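PDB 6MVF: beta-galactosidase/beta-glucuronidase from Faecalibacterium prausnitzii L2-6, which binds flavin mononucleotide and, as a family 2 glycoside hydrolase, probably cleaves beta-glucuronides or related beta-glycosides. Local coordinates for residues A[517-522]-A[572-577]; A[325-330]-A[566-571]; A[285-290]-A[294-299]. One frame throughout, in Å; residues are numbered along the deposited sequence.

Interaction 1: A[517-522]-A[572-577]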
loop_
_atom_site.group_PDB
_atom_site.type_symbol
_atom_site.label_atom_id
_atom_site.label_comp_id
_atom_site.label_asym_id
_atom_site.label_seq_id
_atom_site.Cartn_x
_atom_site.Cartn_y
_atom_site.Cartn_z
ATOM N N MET A 517 2.000 38.017 -23.115
ATOM C CA MET A 517 2.474 36.906 -23.940
ATOM C C MET A 517 1.413 35.824 -24.093
ATOM O O MET A 517 1.272 35.240 -25.175
ATOM C CB MET A 517 3.748 36.310 -23.348
ATOM C CG MET A 517 4.888 37.298 -23.266
ATOM S SD MET A 517 5.363 37.931 -24.897
ATOM C CE MET A 517 6.227 36.513 -25.583
ATOM N N ALA A 518 0.688 35.516 -23.018
ATOM C CA ALA A 518 -0.390 34.543 -23.096
ATOM C C ALA A 518 -1.354 34.902 -24.211
ATOM O O ALA A 518 -1.755 34.044 -25.005
ATOM C CB ALA A 518 -1.138 34.467 -21.758
ATOM N N GLN A 519 -1.730 36.182 -24.281
ATOM C CA GLN A 519 -2.649 36.649 -25.305
ATOM C C GLN A 519 -1.964 36.745 -26.672
ATOM O O GLN A 519 -2.596 36.476 -27.697
ATOM C CB GLN A 519 -3.237 37.999 -24.874
ATOM C CG GLN A 519 -4.281 38.538 -25.827
ATOM C CD GLN A 519 -5.472 37.624 -25.894
ATOM O OE1 GLN A 519 -6.003 37.224 -24.852
ATOM N NE2 GLN A 519 -5.881 37.246 -27.118
ATOM N N ALA A 520 -0.678 37.107 -26.702
ATOM C CA ALA A 520 0.063 37.152 -27.962
ATOM C C ALA A 520 0.083 35.790 -28.653
ATOM O O ALA A 520 -0.119 35.706 -29.870
ATOM C CB ALA A 520 1.494 37.646 -27.724
ATOM N N PHE A 521 0.332 34.714 -27.894
ATOM C CA PHE A 521 0.401 33.398 -28.525
ATOM C C PHE A 521 -0.975 32.831 -28.819
ATOM O O PHE A 521 -1.141 32.119 -29.806
ATOM C CB PHE A 521 1.216 32.430 -27.673
ATOM C CG PHE A 521 2.662 32.798 -27.605
ATOM C CD1 PHE A 521 3.412 32.893 -28.769
ATOM C CD2 PHE A 521 3.263 33.098 -26.396
ATOM C CE1 PHE A 521 4.745 33.260 -28.731
ATOM C CE2 PHE A 521 4.603 33.456 -26.340
ATOM C CZ PHE A 521 5.352 33.541 -27.511
ATOM N N GLU A 522 -1.977 33.166 -28.020
ATOM C CA GLU A 522 -3.338 32.816 -28.402
ATOM C C GLU A 522 -3.784 33.548 -29.668
ATOM O O GLU A 522 -4.626 33.040 -30.414
ATOM C CB GLU A 522 -4.303 33.108 -27.248
ATOM C CG GLU A 522 -5.734 32.760 -27.589
ATOM C CD GLU A 522 -6.673 33.050 -26.461
ATOM O OE1 GLU A 522 -7.221 34.174 -26.434
ATOM O OE2 GLU A 522 -6.852 32.159 -25.598
ATOM N N GLN A 572 -2.867 29.460 -16.214
ATOM C CA GLN A 572 -3.932 28.538 -15.852
ATOM C C GLN A 572 -5.267 29.018 -16.392
ATOM O O GLN A 572 -6.021 28.237 -16.984
ATOM C CB GLN A 572 -4.007 28.346 -14.343
ATOM C CG GLN A 572 -4.822 27.121 -13.996
ATOM C CD GLN A 572 -4.837 26.813 -12.516
ATOM O OE1 GLN A 572 -5.136 27.682 -11.688
ATOM N NE2 GLN A 572 -4.517 25.555 -12.170
ATOM N N ALA A 573 -5.568 30.307 -16.223
ATOM C CA ALA A 573 -6.796 30.849 -16.806
ATOM C C ALA A 573 -6.791 30.777 -18.342
ATOM O O ALA A 573 -7.844 30.570 -18.956
ATOM C CB ALA A 573 -7.025 32.292 -16.321
ATOM N N TYR A 574 -5.628 30.915 -18.988
ATOM C CA TYR A 574 -5.603 30.903 -20.447
ATOM C C TYR A 574 -5.606 29.497 -21.031
ATOM O O TYR A 574 -6.009 29.329 -22.184
ATOM C CB TYR A 574 -4.382 31.657 -20.971
ATOM C CG TYR A 574 -4.628 33.125 -21.289
ATOM C CD1 TYR A 574 -4.501 34.116 -20.303
ATOM C CD2 TYR A 574 -4.968 33.522 -22.578
ATOM C CE1 TYR A 574 -4.723 35.460 -20.600
ATOM C CE2 TYR A 574 -5.200 34.850 -22.879
ATOM C CZ TYR A 574 -5.070 35.814 -21.892
ATOM O OH TYR A 574 -5.306 37.129 -22.219
ATOM N N TRP A 575 -5.184 28.489 -20.264
ATOM C CA TRP A 575 -4.966 27.136 -20.760
ATOM C C TRP A 575 -5.870 26.087 -20.129
ATOM O O TRP A 575 -6.354 25.203 -20.841
ATOM C CB TRP A 575 -3.512 26.711 -20.518
ATOM C CG TRP A 575 -2.481 27.507 -21.246
ATOM C CD1 TRP A 575 -2.680 28.401 -22.272
ATOM C CD2 TRP A 575 -1.070 27.497 -20.990
ATOM N NE1 TRP A 575 -1.472 28.931 -22.673
ATOM C CE2 TRP A 575 -0.473 28.392 -21.901
ATOM C CE3 TRP A 575 -0.261 26.824 -20.072
ATOM C CZ2 TRP A 575 0.887 28.615 -21.929
ATOM C CZ3 TRP A 575 1.082 27.053 -20.098
ATOM C CH2 TRP A 575 1.647 27.949 -21.019
ATOM N N ALA A 576 -6.078 26.133 -18.810
ATOM C CA ALA A 576 -6.750 25.044 -18.115
ATOM C C ALA A 576 -8.240 25.062 -18.407
ATOM O O ALA A 576 -8.836 26.113 -18.684
ATOM C CB ALA A 576 -6.529 25.115 -16.597
ATOM N N LYS A 577 -8.844 23.877 -18.350
ATOM C CA LYS A 577 -10.277 23.769 -18.567
ATOM C C LYS A 577 -11.077 23.684 -17.274
ATOM O O LYS A 577 -12.224 24.145 -17.250
ATOM C CB LYS A 577 -10.587 22.561 -19.461
ATOM C CG LYS A 577 -10.068 22.721 -20.903
ATOM C CD LYS A 577 -10.311 24.135 -21.447
ATOM C CE LYS A 577 -9.524 24.408 -22.731
ATOM N NZ LYS A 577 -10.160 23.834 -23.963
HETATM O O HOH W 1 -1.342 31.099 -24.721
HETATM O O HOH W 2 -7.901 31.288 -23.099
#
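Tyr574 lays its ring against Ala518, whose CB sits over the centre of one ring face. This is a CH-pi contact, with Ala518 CB 3.7 Å from the centroid of the Tyr574 ring. It joins helix 507-522 to helix 566-575, two neighbouring helices on the outside of the TIM barrel. The small alanine lets the ring settle flat against the helix. The phenol end is held separately. Tyr574 OH donates a hydrogen bond of 2.7 Å to Gln519 OE1. The hydroxyl lies in the carbonyl plane, on a lone pair, with a C=O...donor angle of 136°. Gln519 reaches it with CG anti to its backbone N (chi1 -176°) and a bend at chi2, which folds the amide back to the edge of the ring. The amide and ring planes are 60° apart. Gln519 NE2 turns to Asp523 and makes a weak bond to Glu522 OE1. Glu522 comes in roughly perpendicular to the tyrosine side chain, and its OE2 reaches the ring edge 3.8 Å from Tyr574 CD2. Its OE1 is bound to His622. A phenylalanine in place of Tyr574 would probably keep the contact with Ala518 but leave Gln519 OE1 without its hydroxyl donor and the amide held by its NE2 alone. Two waters complete the join. One accepts from Trp575 NE1 and donates to Ala518 O, at 3.0 Å from each. The other donates to both Glu522 OE2, at 2.8 Å, and the backbone Tyr574 O, at 2.9 Å.

Interaction 2: A[325-330]-A[566-571]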
loop_
_atom_site.group_PDB
_atom_site.type_symbol
_atom_site.label_atom_id
_atom_site.label_comp_id
_atom_site.label_asym_id
_atom_site.label_seq_id
_atom_site.Cartn_x
_atom_site.Cartn_y
_atom_site.Cartn_z
ATOM N N LYS A 325 0.746 19.743 -15.493
ATOM C CA LYS A 325 -0.567 19.338 -15.991
ATOM C C LYS A 325 -1.684 20.218 -15.436
ATOM O O LYS A 325 -2.574 20.640 -16.183
ATOM C CB LYS A 325 -0.844 17.870 -15.658
ATOM C CG LYS A 325 -2.083 17.299 -16.366
ATOM C CD LYS A 325 -1.737 16.988 -17.818
ATOM C CE LYS A 325 -2.923 16.526 -18.598
ATOM N NZ LYS A 325 -2.569 16.414 -20.018
ATOM N N GLU A 326 -1.665 20.500 -14.129
ATOM C CA GLU A 326 -2.695 21.361 -13.541
ATOM C C GLU A 326 -2.682 22.757 -14.148
ATOM O O GLU A 326 -3.716 23.440 -14.178
ATOM C CB GLU A 326 -2.491 21.469 -12.025
ATOM C CG GLU A 326 -2.719 20.184 -11.247
ATOM C CD GLU A 326 -2.060 20.197 -9.857
ATOM O OE1 GLU A 326 -2.056 19.121 -9.182
ATOM O OE2 GLU A 326 -1.548 21.278 -9.450
ATOM N N LEU A 327 -1.503 23.210 -14.581
ATOM C CA LEU A 327 -1.359 24.496 -15.240
ATOM C C LEU A 327 -2.143 24.549 -16.549
ATOM O O LEU A 327 -2.613 25.620 -16.951
ATOM C CB LEU A 327 0.130 24.767 -15.483
ATOM C CG LEU A 327 0.490 26.076 -16.175
ATOM C CD1 LEU A 327 0.094 27.264 -15.304
ATOM C CD2 LEU A 327 1.957 26.102 -16.522
ATOM N N GLY A 328 -2.312 23.415 -17.215
ATOM C CA GLY A 328 -2.956 23.396 -18.509
ATOM C C GLY A 328 -1.997 23.444 -19.677
ATOM O O GLY A 328 -2.442 23.648 -20.807
ATOM N N ALA A 329 -0.699 23.290 -19.432
ATOM C CA ALA A 329 0.285 23.167 -20.494
ATOM C C ALA A 329 0.129 21.845 -21.250
ATOM O O ALA A 329 -0.131 20.793 -20.661
ATOM C CB ALA A 329 1.692 23.267 -19.891
ATOM N N ASN A 330 0.315 21.889 -22.566
ATOM C CA ASN A 330 0.298 20.666 -23.363
ATOM C C ASN A 330 1.653 20.337 -23.964
ATOM O O ASN A 330 1.775 19.333 -24.670
ATOM C CB ASN A 330 -0.736 20.759 -24.484
ATOM C CG ASN A 330 -0.460 21.902 -25.438
ATOM O OD1 ASN A 330 0.547 22.610 -25.310
ATOM N ND2 ASN A 330 -1.337 22.077 -26.419
ATOM N N ASP A 566 1.893 34.603 -9.287
ATOM C CA ASP A 566 0.682 35.081 -9.949
ATOM C C ASP A 566 0.736 34.820 -11.454
ATOM O O ASP A 566 -0.309 34.646 -12.091
ATOM C CB ASP A 566 0.462 36.569 -9.636
ATOM C CG ASP A 566 -0.091 36.815 -8.200
ATOM O OD1 ASP A 566 -0.524 35.857 -7.491
ATOM O OD2 ASP A 566 -0.087 37.997 -7.783
ATOM N N SER A 567 1.944 34.755 -12.026
ATOM C CA SER A 567 2.102 34.420 -13.441
ATOM C C SER A 567 1.565 33.040 -13.753
ATOM O O SER A 567 1.110 32.796 -14.876
ATOM C CB SER A 567 3.577 34.473 -13.848
ATOM O OG SER A 567 4.020 35.803 -13.965
ATOM N N PHE A 568 1.678 32.114 -12.796
ATOM C CA PHE A 568 1.149 30.772 -12.979
ATOM C C PHE A 568 -0.342 30.811 -13.304
ATOM O O PHE A 568 -0.802 30.137 -14.232
ATOM C CB PHE A 568 1.436 29.964 -11.720
ATOM C CG PHE A 568 0.724 28.648 -11.647
ATOM C CD1 PHE A 568 -0.600 28.577 -11.192
ATOM C CD2 PHE A 568 1.390 27.471 -11.986
ATOM C CE1 PHE A 568 -1.242 27.364 -11.122
ATOM C CE2 PHE A 568 0.755 26.249 -11.901
ATOM C CZ PHE A 568 -0.558 26.187 -11.475
ATOM N N TYR A 569 -1.110 31.622 -12.569
ATOM C CA TYR A 569 -2.560 31.661 -12.725
ATOM C C TYR A 569 -3.002 32.416 -13.968
ATOM O O TYR A 569 -4.119 32.190 -14.442
ATOM C CB TYR A 569 -3.205 32.269 -11.471
ATOM C CG TYR A 569 -3.004 31.405 -10.241
ATOM C CD1 TYR A 569 -3.848 30.319 -9.979
ATOM C CD2 TYR A 569 -1.954 31.645 -9.362
ATOM C CE1 TYR A 569 -3.660 29.512 -8.857
ATOM C CE2 TYR A 569 -1.747 30.835 -8.235
ATOM C CZ TYR A 569 -2.603 29.777 -7.996
ATOM O OH TYR A 569 -2.400 28.983 -6.904
ATOM N N VAL A 570 -2.161 33.305 -14.508
ATOM C CA VAL A 570 -2.400 33.819 -15.853
ATOM C C VAL A 570 -2.523 32.659 -16.840
ATOM O O VAL A 570 -3.522 32.523 -17.554
ATOM C CB VAL A 570 -1.276 34.781 -16.278
ATOM C CG1 VAL A 570 -1.379 35.080 -17.794
ATOM C CG2 VAL A 570 -1.293 36.067 -15.438
ATOM N N TYR A 571 -1.499 31.805 -16.892
ATOM C CA TYR A 571 -1.518 30.693 -17.831
ATOM C C TYR A 571 -2.616 29.701 -17.502
ATOM O O TYR A 571 -3.259 29.168 -18.412
ATOM C CB TYR A 571 -0.153 30.015 -17.866
ATOM C CG TYR A 571 0.775 30.897 -18.618
ATOM C CD1 TYR A 571 0.525 31.200 -19.940
ATOM C CD2 TYR A 571 1.833 31.510 -17.996
ATOM C CE1 TYR A 571 1.334 32.040 -20.635
ATOM C CE2 TYR A 571 2.664 32.354 -18.688
ATOM C CZ TYR A 571 2.415 32.612 -20.009
ATOM O OH TYR A 571 3.242 33.456 -20.708
#
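Leu327 meets Phe568 and Tyr571 through one methyl group, and the side-chain contacts are apolar. The CH-pi part comes first. Leu327 CD1 lies over one face of the Phe568 ring, 3.8 Å from the ring centroid and 20° off the ring normal. It is shifted toward the rim, so the nearest ring carbons are on the CD2-CE2 side. Leu327 CB touches the same rim, 3.9 Å from Phe568 CE2. The leucine and phenylalanine side chains run antiparallel, alongside each other. Each has CG anti to its own backbone N (chi1 180° in Leu327 and 169° in Phe568), which carries both ends into the gap between the helices.

The aliphatic part uses the same methyl. Leu327 CD1 packs 3.8 Å from Tyr571 CB, one helical turn after Phe568, and also lies against the backbone carbonyl of Phe568. The Tyr571 ring leads away, and its OH is bound to His514 and Tyr487. At the edge of its own ring, Phe568 CD1 stands 3.6 Å above the plane of the Tyr569 ring, over the centre.

The backbone bonds belong to each segment. Helix 314-327 ends here in a Schellman motif. Gly328, at positive phi, turns the chain toward strand 331-334, and Gly328 N bonds to Lys325 O at 3.0 Å.

In the TIM barrel, helix 314-327 is the first of the outer helices in the chain and helix 566-575 the last, so this contact helps close the ring. No hydrogen bond crosses between the segments. The join therefore rests on shape and on burial of apolar surface, with one leucine methyl at its middle.

Interaction 3: A[285-290]-A[294-299]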
loop_
_atom_site.group_PDB
_atom_site.type_symbol
_atom_site.label_atom_id
_atom_site.label_comp_id
_atom_site.label_asym_id
_atom_site.label_seq_id
_atom_site.Cartn_x
_atom_site.Cartn_y
_atom_site.Cartn_z
ATOM N N GLY A 285 0.004 26.946 -40.484
ATOM C CA GLY A 285 -0.942 26.180 -39.700
ATOM C C GLY A 285 -0.557 25.916 -38.259
ATOM O O GLY A 285 -1.434 25.689 -37.428
ATOM N N GLY A 286 0.733 25.935 -37.936
ATOM C CA GLY A 286 1.143 25.541 -36.605
ATOM C C GLY A 286 1.173 24.028 -36.445
ATOM O O GLY A 286 1.441 23.283 -37.389
ATOM N N PHE A 287 0.870 23.575 -35.231
ATOM C CA PHE A 287 0.980 22.169 -34.856
ATOM C C PHE A 287 -0.377 21.467 -34.925
ATOM O O PHE A 287 -1.397 22.017 -34.500
ATOM C CB PHE A 287 1.574 22.040 -33.448
ATOM C CG PHE A 287 1.677 20.636 -32.960
ATOM C CD1 PHE A 287 2.761 19.857 -33.293
ATOM C CD2 PHE A 287 0.680 20.090 -32.165
ATOM C CE1 PHE A 287 2.848 18.565 -32.847
ATOM C CE2 PHE A 287 0.762 18.802 -31.714
ATOM C CZ PHE A 287 1.845 18.034 -32.060
ATOM N N SER A 288 -0.376 20.252 -35.479
ATOM C CA SER A 288 -1.521 19.351 -35.464
ATOM C C SER A 288 -1.059 17.999 -34.966
ATOM O O SER A 288 0.044 17.552 -35.292
ATOM C CB SER A 288 -2.152 19.132 -36.852
ATOM O OG SER A 288 -2.429 20.343 -37.521
ATOM N N ILE A 289 -1.906 17.320 -34.208
ATOM C CA ILE A 289 -1.631 15.938 -33.847
ATOM C C ILE A 289 -2.870 15.118 -34.169
ATOM O O ILE A 289 -3.993 15.546 -33.874
ATOM C CB ILE A 289 -1.208 15.805 -32.374
ATOM C CG1 ILE A 289 -0.972 14.332 -32.026
ATOM C CG2 ILE A 289 -2.213 16.479 -31.471
ATOM C CD1 ILE A 289 -0.237 14.139 -30.695
ATOM N N ASN A 290 -2.671 13.982 -34.845
ATOM C CA ASN A 290 -3.770 13.089 -35.227
ATOM C C ASN A 290 -4.845 13.833 -36.010
ATOM O O ASN A 290 -6.039 13.581 -35.834
ATOM C CB ASN A 290 -4.387 12.398 -34.000
ATOM C CG ASN A 290 -3.392 11.489 -33.276
ATOM O OD1 ASN A 290 -2.568 10.827 -33.914
ATOM N ND2 ASN A 290 -3.451 11.469 -31.941
ATOM N N THR A 294 -3.841 21.857 -32.993
ATOM C CA THR A 294 -3.655 21.921 -31.545
ATOM C C THR A 294 -2.434 22.769 -31.234
ATOM O O THR A 294 -1.313 22.252 -31.130
ATOM C CB THR A 294 -3.496 20.526 -30.939
ATOM O OG1 THR A 294 -4.536 19.671 -31.419
ATOM C CG2 THR A 294 -3.556 20.583 -29.414
ATOM N N PRO A 295 -2.606 24.079 -31.072
ATOM C CA PRO A 295 -1.443 24.923 -30.760
ATOM C C PRO A 295 -0.757 24.433 -29.487
ATOM O O PRO A 295 -1.418 24.108 -28.497
ATOM C CB PRO A 295 -2.054 26.321 -30.594
ATOM C CG PRO A 295 -3.310 26.290 -31.411
ATOM C CD PRO A 295 -3.839 24.872 -31.249
ATOM N N LEU A 296 0.581 24.330 -29.546
ATOM C CA LEU A 296 1.392 23.918 -28.401
ATOM C C LEU A 296 1.688 25.122 -27.510
ATOM O O LEU A 296 2.376 26.058 -27.931
ATOM C CB LEU A 296 2.693 23.273 -28.869
ATOM C CG LEU A 296 2.559 21.908 -29.558
ATOM C CD1 LEU A 296 3.887 21.196 -29.580
ATOM C CD2 LEU A 296 1.474 21.032 -28.882
ATOM N N ARG A 297 1.175 25.102 -26.283
ATOM C CA ARG A 297 1.352 26.193 -25.330
ATOM C C ARG A 297 1.845 25.604 -24.013
ATOM O O ARG A 297 1.099 24.898 -23.318
ATOM C CB ARG A 297 0.047 26.975 -25.144
ATOM C CG ARG A 297 -0.531 27.566 -26.443
ATOM C CD ARG A 297 0.480 28.537 -27.113
ATOM N NE ARG A 297 -0.027 29.199 -28.314
ATOM C CZ ARG A 297 0.406 28.961 -29.554
ATOM N NH1 ARG A 297 1.357 28.066 -29.786
ATOM N NH2 ARG A 297 -0.122 29.618 -30.574
ATOM N N GLY A 298 3.099 25.871 -23.669
ATOM C CA GLY A 298 3.658 25.243 -22.493
ATOM C C GLY A 298 4.860 25.924 -21.874
ATOM O O GLY A 298 4.950 27.157 -21.838
ATOM N N VAL A 299 5.788 25.112 -21.354
ATOM C CA VAL A 299 6.830 25.585 -20.451
ATOM C C VAL A 299 8.096 24.771 -20.694
ATOM O O VAL A 299 8.076 23.717 -21.327
ATOM C CB VAL A 299 6.384 25.484 -18.959
ATOM C CG1 VAL A 299 5.085 26.213 -18.726
ATOM C CG2 VAL A 299 6.204 24.045 -18.540
#
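Phe287 and Leu296 come together through different first torsions. Phe287 has CG anti to its backbone N (chi1 178°), while Leu296 has CG anti to its carbonyl carbon, beside the backbone N (chi1 -69°). The ring and the branched chain then meet on one side of the paired strands. Leu296 CG sits over one face of the Phe287 ring, 4.0 Å from its centroid and offset toward the rim. Between the two side chains the nearest atoms are Leu296 CD2 and Phe287 CD2, 3.5 Å apart. At the ring edge, in its plane, lies the backbone Thr294 O.

One hydrogen bond ties the backbones. Thr294 N donates to Phe287 O over 2.9 Å, nearly straight at 168°. Further along the strand, Ile289 CG2 rests 3.9 Å from Thr294 OG1, and that hydroxyl has its hydrogen-bond partner in Glu292 O.

Strands 286-289 and 292-300 form a beta hairpin that leads into the TIM barrel: the second of them is the first barrel strand. Phe287 and Leu296 both touch Phe393, near the start of barrel strand 391-398, which is not a neighbour of 292-300. The pair thus packs inside the barrel, toward the end where its strands begin. Gly285 and Gly286 face Thr282 in a classic beta bulge, and the positive phi of Gly286 is one that a CB would hinder.

On the second strand, Pro295 CB lies over the centre of the Arg297 guanidinium, 3.7 Å above its plane. Arg297 NH1 donates to Leu296 O at 2.9 Å, from above the carbonyl plane, and also bonds to Ile527 O.

In the fold
All three contacts belong to the TIM barrel domain. Interaction 3 comes first along the chain. The segments of interactions 2 and 1 then alternate, and both use helix 566-575. Their centres are about 8 Å apart, and Gln572 NE2 probably bonds to Glu326 O. Interaction 3 lies about 13 Å from interaction 1 and 16 Å from interaction 2, centre to centre. Arg297 NH2 reaches Phe521 O of interaction 1. Asn330 of interaction 2 bonds to Arg297 N and Pro295 O. Trp575 also packs on Gly328 and Gly298. The first barrel strand is thus tied to the outer helices where the barrel closes, away from the flavin site.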